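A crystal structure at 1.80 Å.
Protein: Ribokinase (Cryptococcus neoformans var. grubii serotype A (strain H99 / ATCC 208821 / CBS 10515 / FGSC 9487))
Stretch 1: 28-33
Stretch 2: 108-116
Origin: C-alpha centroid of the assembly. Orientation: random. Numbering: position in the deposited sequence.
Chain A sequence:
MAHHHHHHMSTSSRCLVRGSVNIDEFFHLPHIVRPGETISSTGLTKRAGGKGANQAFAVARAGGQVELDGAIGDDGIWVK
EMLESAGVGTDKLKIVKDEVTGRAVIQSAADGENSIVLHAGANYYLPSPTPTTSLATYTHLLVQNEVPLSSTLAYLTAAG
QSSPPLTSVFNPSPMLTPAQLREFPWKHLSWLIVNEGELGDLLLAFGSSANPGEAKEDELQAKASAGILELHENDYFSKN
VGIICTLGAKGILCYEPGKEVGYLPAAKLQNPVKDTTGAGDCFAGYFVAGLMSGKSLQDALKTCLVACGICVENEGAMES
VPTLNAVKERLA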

# COMPACT_ATOMS: atom_id res chain seq x y z
N HIS A 28 -4.62 -28.03 -20.52
CA HIS A 28 -3.65 -29.03 -20.93
C HIS A 28 -3.32 -28.88 -22.41
O HIS A 28 -4.22 -28.87 -23.26
CB HIS A 28 -4.19 -30.42 -20.59
CG HIS A 28 -4.58 -30.53 -19.14
ND1 HIS A 28 -3.67 -30.83 -18.15
CD2 HIS A 28 -5.76 -30.31 -18.52
CE1 HIS A 28 -4.27 -30.81 -16.98
NE2 HIS A 28 -5.54 -30.50 -17.17
N LEU A 29 -2.03 -28.78 -22.72
CA LEU A 29 -1.59 -28.42 -24.06
C LEU A 29 -0.38 -29.25 -24.48
O LEU A 29 0.38 -29.71 -23.62
CB LEU A 29 -1.22 -26.93 -24.10
CG LEU A 29 -2.42 -25.98 -24.08
CD1 LEU A 29 -1.97 -24.64 -23.51
CD2 LEU A 29 -2.94 -25.81 -25.47
N PRO A 30 -0.17 -29.46 -25.78
CA PRO A 30 1.03 -30.19 -26.20
C PRO A 30 2.30 -29.40 -25.98
O PRO A 30 3.37 -30.01 -25.83
CB PRO A 30 0.79 -30.47 -27.69
CG PRO A 30 -0.17 -29.41 -28.12
CD PRO A 30 -1.03 -29.10 -26.93
N HIS A 31 2.22 -28.07 -25.94
CA HIS A 31 3.37 -27.20 -25.72
C HIS A 31 2.81 -25.83 -25.40
O HIS A 31 1.63 -25.57 -25.64
CB HIS A 31 4.28 -27.13 -26.95
CG HIS A 31 3.56 -26.69 -28.18
ND1 HIS A 31 3.08 -27.57 -29.13
CD2 HIS A 31 3.22 -25.45 -28.62
CE1 HIS A 31 2.48 -26.90 -30.09
NE2 HIS A 31 2.55 -25.61 -29.80
N ILE A 32 3.67 -24.97 -24.86
CA ILE A 32 3.26 -23.61 -24.54
C ILE A 32 2.98 -22.85 -25.83
O ILE A 32 3.77 -22.92 -26.78
CB ILE A 32 4.35 -22.92 -23.70
CG1 ILE A 32 4.59 -23.72 -22.41
CG2 ILE A 32 3.96 -21.45 -23.41
CD1 ILE A 32 3.39 -23.74 -21.46
N VAL A 33 1.87 -22.10 -25.88
CA VAL A 33 1.52 -21.46 -27.14
C VAL A 33 2.52 -20.35 -27.45
O VAL A 33 2.96 -19.61 -26.56
CB VAL A 33 0.06 -20.93 -27.13
CG1 VAL A 33 -0.10 -19.76 -26.15
CG2 VAL A 33 -0.37 -20.54 -28.57
N SER A 108 -0.51 -25.94 -19.09
CA SER A 108 0.15 -27.14 -18.60
C SER A 108 0.64 -27.91 -19.82
O SER A 108 -0.12 -28.65 -20.46
CB SER A 108 -0.80 -27.98 -17.76
OG SER A 108 -0.14 -29.15 -17.31
N ALA A 109 1.92 -27.73 -20.14
CA ALA A 109 2.52 -28.31 -21.33
C ALA A 109 2.87 -29.77 -21.09
O ALA A 109 3.30 -30.14 -20.00
CB ALA A 109 3.78 -27.53 -21.71
N ALA A 110 2.67 -30.59 -22.13
CA ALA A 110 3.00 -32.01 -22.04
C ALA A 110 4.49 -32.19 -21.81
O ALA A 110 4.90 -33.02 -20.98
CB ALA A 110 2.56 -32.74 -23.30
N ASP A 111 5.31 -31.41 -22.51
CA ASP A 111 6.76 -31.56 -22.49
C ASP A 111 7.38 -30.18 -22.29
O ASP A 111 8.07 -29.65 -23.16
CB ASP A 111 7.25 -32.23 -23.78
N GLY A 112 7.12 -29.58 -21.14
CA GLY A 112 7.67 -28.28 -20.86
C GLY A 112 7.34 -27.81 -19.47
O GLY A 112 6.52 -28.41 -18.75
N GLU A 113 8.03 -26.75 -19.07
CA GLU A 113 7.58 -25.98 -17.92
C GLU A 113 6.22 -25.38 -18.25
O GLU A 113 5.89 -25.11 -19.41
CB GLU A 113 8.58 -24.87 -17.59
N ASN A 114 5.41 -25.20 -17.22
CA ASN A 114 4.14 -24.51 -17.36
C ASN A 114 4.39 -23.01 -17.45
O ASN A 114 5.48 -22.51 -17.15
CB ASN A 114 3.22 -24.85 -16.20
CG ASN A 114 2.87 -26.34 -16.15
OD1 ASN A 114 2.22 -26.80 -15.21
ND2 ASN A 114 3.31 -27.08 -17.15
N SER A 115 3.37 -22.28 -17.92
CA SER A 115 3.39 -20.82 -18.00
C SER A 115 2.11 -20.29 -17.39
O SER A 115 1.04 -20.85 -17.65
CB SER A 115 3.48 -20.34 -19.44
OG SER A 115 4.69 -20.74 -20.04
N ILE A 116 2.21 -19.20 -16.63
CA ILE A 116 1.08 -18.69 -15.87
C ILE A 116 0.82 -17.24 -16.23
O ILE A 116 1.75 -16.42 -16.27
CB ILE A 116 1.31 -18.85 -14.35
CG1 ILE A 116 1.51 -20.35 -14.03
CG2 ILE A 116 0.14 -18.28 -13.56
CD1 ILE A 116 1.76 -20.65 -12.54
O HOH W 1 -1.15 -31.37 -19.04

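Ser-108 and Ala-109 form the end of a strand that runs parallel to the strand ending at His-28 and Leu-29. Ser-108 pairs with His-28, and their side chains lie on the same face of the sheet. The carbonyl of Ser-108 accepts a hydrogen bond from the backbone of Leu-29, with N of Leu-29 3.0 Å from O of Ser-108 and an angle of 159° at the hydrogen. The same oxygen receives a CA-H...O contact from His-28, CA to O 3.6 Å. The two side chains do not bond directly: ND1 of His-28 is 4.0 Å from OG of Ser-108. Water 1 bridges them, at 2.7 Å from ND1 of His-28 and 3.0 Å from OG of Ser-108.

Ala-109 pairs with Leu-29, and both side chains turn to the other face. CA of Ala-109 makes a CA-H...O contact of 3.4 Å with O of Leu-29. Its methyl group also packs against the loop that follows the first strand. CB of Ala-109 is 4.0 Å from CA of His-31 and 3.8 Å from CD1 of Ile-32, the latter an apolar contact.

Ala-110 closes the ladder. Its N donates to O of Leu-29 at 2.9 Å, with a more bent angle of 134°. Its CB lies 3.8 Å from O of Pro-30, whose own CB points away.

Asp-111 and Glu-113 are modelled only to CB, so nothing can be said of their carboxylates. Gly-112 makes no contact here. At Glu-113 the backbone takes part: its O is 3.5 Å from CD1 of Ile-32. The CA-to-CB bond of Ile-32 points sideways, but the end of the side chain comes nearer to this stretch.

Ser-115 points toward the first stretch. Its OG meets CG2 of Ile-32 at 3.5 Å. Ile-116 is out of reach.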